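Local atomic coordinates of ATP-dependent helicase FUN30 (Saccharomyces cerevisiae S288c, PDB entry 5GN1), a protein that hydrolyses ATP to remodel nucleosomes, supporting DNA end resection at double-strand breaks and heterochromatin organization. Residues G267-C272 against A295-Q300. Sequence-based numbering, arbitrary orientation.
Sequences GINLVC and AHRVGQ
Val271 sets its CG1 against the aliphatic part of Arg297, 3.5 Å from Arg297 CG. The two side chains cross at about a right angle. CG1 of Val271 also rests on Gln300 CB at 3.9 Å, while CG2 faces the backbone of Gly299. Arg297 CG sits between its own backbone N and carbonyl carbon (chi1 62°), and the chain bends at chi3. Asn269 lies beside this bend, with its CG 3.6 Å from Arg297 CD. Its amide plane is turned 73° from the guanidinium. Asn269 ND2 and Arg297 NE are both donors, so they do not bond; a water instead accepts from ND2 (2.9 Å) and Arg297 NH2. A second water joins ND2 to Val298 O. Arg297 NH1 bonds Asp293 O. The two sequences belong to helicase motifs V and VI of the C-terminal RecA-like lobe, which in relatives face the cleft between the two lobes where ATP binds; a similar role is likely here. Gln300 closes a type II turn begun at Arg297. Its chain bends at chi2 (66°), and NE2 donates to Ala295 O at 2.9 Å, from above the carbonyl plane. NE2 also bonds Ala273 O, and OE1 takes Lys302 N. An alanine at Gln300 would probably leave Ala295 O, Ala273 O and Lys302 N without this amide partner and loosen the turn's tie to the neighbouring loop. Within 267-272, Asn269 OD1 accepts a weak bond from Val271 N (3.3 Å).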
loop_
_atom_site.group_PDB
_atom_site.type_symbol
_atom_site.label_atom_id
_atom_site.label_comp_id
_atom_site.label_asym_id
_atom_site.label_seq_id
_atom_site.Cartn_x
_atom_site.Cartn_y
_atom_site.Cartn_z
ATOM N N GLY A 267 3.620 -16.903 12.999
ATOM C CA GLY A 267 3.053 -18.146 13.507
ATOM C C GLY A 267 1.678 -18.013 14.136
ATOM O O GLY A 267 1.365 -18.745 15.079
ATOM N N ILE A 268 0.844 -17.096 13.641
ATOM C CA ILE A 268 -0.502 -16.922 14.177
ATOM C C ILE A 268 -1.454 -17.808 13.390
ATOM O O ILE A 268 -1.213 -18.149 12.225
ATOM C CB ILE A 268 -0.958 -15.445 14.154
ATOM C CG1 ILE A 268 -0.976 -14.903 12.724
ATOM C CG2 ILE A 268 -0.063 -14.592 15.043
ATOM C CD1 ILE A 268 -1.239 -13.410 12.645
ATOM N N ASN A 269 -2.559 -18.172 14.037
ATOM C CA ASN A 269 -3.524 -19.135 13.517
ATOM C C ASN A 269 -4.866 -18.435 13.330
ATOM O O ASN A 269 -5.507 -18.052 14.312
ATOM C CB ASN A 269 -3.647 -20.321 14.475
ATOM C CG ASN A 269 -4.480 -21.448 13.904
ATOM O OD1 ASN A 269 -5.555 -21.220 13.361
ATOM N ND2 ASN A 269 -3.976 -22.672 14.011
ATOM N N LEU A 270 -5.309 -18.294 12.081
ATOM C CA LEU A 270 -6.530 -17.553 11.761
ATOM C C LEU A 270 -7.492 -18.404 10.942
ATOM O O LEU A 270 -8.078 -17.935 9.964
ATOM C CB LEU A 270 -6.198 -16.243 11.022
ATOM C CG LEU A 270 -5.369 -15.262 11.858
ATOM C CD1 LEU A 270 -4.814 -14.092 11.048
ATOM C CD2 LEU A 270 -6.207 -14.774 13.010
ATOM N N VAL A 271 -7.729 -19.658 11.363
ATOM C CA VAL A 271 -8.546 -20.564 10.555
ATOM C C VAL A 271 -10.026 -20.209 10.585
ATOM O O VAL A 271 -10.823 -20.829 9.877
ATOM C CB VAL A 271 -8.369 -22.047 10.947
ATOM C CG1 VAL A 271 -6.930 -22.502 10.684
ATOM C CG2 VAL A 271 -8.779 -22.300 12.385
ATOM N N CYS A 272 -10.420 -19.212 11.380
ATOM C CA CYS A 272 -11.820 -18.806 11.313
ATOM C C CYS A 272 -12.142 -18.019 10.046
ATOM O O CYS A 272 -13.318 -17.724 9.804
ATOM C CB CYS A 272 -12.210 -17.997 12.553
ATOM S SG CYS A 272 -11.149 -16.588 12.879
ATOM N N ALA A 295 -4.538 -18.868 7.265
ATOM C CA ALA A 295 -5.856 -19.463 7.104
ATOM C C ALA A 295 -5.791 -20.921 6.673
ATOM O O ALA A 295 -6.556 -21.753 7.179
ATOM C CB ALA A 295 -6.663 -18.668 6.067
ATOM N N HIS A 296 -4.880 -21.247 5.753
ATOM C CA HIS A 296 -4.765 -22.597 5.196
ATOM C C HIS A 296 -3.752 -23.357 6.037
ATOM O O HIS A 296 -2.557 -23.389 5.735
ATOM C CB HIS A 296 -4.367 -22.556 3.724
ATOM C CG HIS A 296 -4.034 -23.904 3.158
ATOM N ND1 HIS A 296 -4.991 -24.872 2.929
ATOM C CD2 HIS A 296 -2.845 -24.460 2.819
ATOM C CE1 HIS A 296 -4.407 -25.960 2.458
ATOM N NE2 HIS A 296 -3.106 -25.738 2.387
ATOM N N ARG A 297 -4.238 -23.967 7.115
ATOM C CA ARG A 297 -3.376 -24.666 8.057
ATOM C C ARG A 297 -4.234 -25.632 8.860
ATOM O O ARG A 297 -5.465 -25.633 8.769
ATOM C CB ARG A 297 -2.635 -23.684 8.976
ATOM C CG ARG A 297 -3.586 -22.857 9.856
ATOM C CD ARG A 297 -2.873 -21.796 10.672
ATOM N NE ARG A 297 -1.833 -22.350 11.537
ATOM C CZ ARG A 297 -0.530 -22.296 11.266
ATOM N NH1 ARG A 297 -0.099 -21.717 10.149
ATOM N NH2 ARG A 297 0.343 -22.833 12.110
ATOM N N VAL A 298 -3.555 -26.455 9.658
ATOM C CA VAL A 298 -4.235 -27.467 10.461
ATOM C C VAL A 298 -5.265 -26.799 11.357
ATOM O O VAL A 298 -4.984 -25.795 12.021
ATOM C CB VAL A 298 -3.209 -28.275 11.268
ATOM C CG1 VAL A 298 -3.903 -29.312 12.135
ATOM C CG2 VAL A 298 -2.210 -28.942 10.327
ATOM N N GLY A 299 -6.476 -27.345 11.363
ATOM C CA GLY A 299 -7.598 -26.758 12.061
ATOM C C GLY A 299 -8.619 -26.135 11.138
ATOM O O GLY A 299 -9.783 -25.972 11.534
ATOM N N GLN A 300 -8.211 -25.782 9.920
ATOM C CA GLN A 300 -9.119 -25.220 8.935
ATOM C C GLN A 300 -10.080 -26.294 8.448
ATOM O O GLN A 300 -9.662 -27.400 8.097
ATOM C CB GLN A 300 -8.327 -24.644 7.757
ATOM C CG GLN A 300 -9.183 -24.184 6.613
ATOM C CD GLN A 300 -10.068 -22.992 6.977
ATOM O OE1 GLN A 300 -11.277 -23.138 7.115
ATOM N NE2 GLN A 300 -9.463 -21.798 7.109
HETATM O O HOH W 1 -1.093 -23.044 14.485
HETATM O O HOH W 2 -5.780 -25.098 14.378
HETATM O O HOH W 3 -12.747 -21.161 7.943
#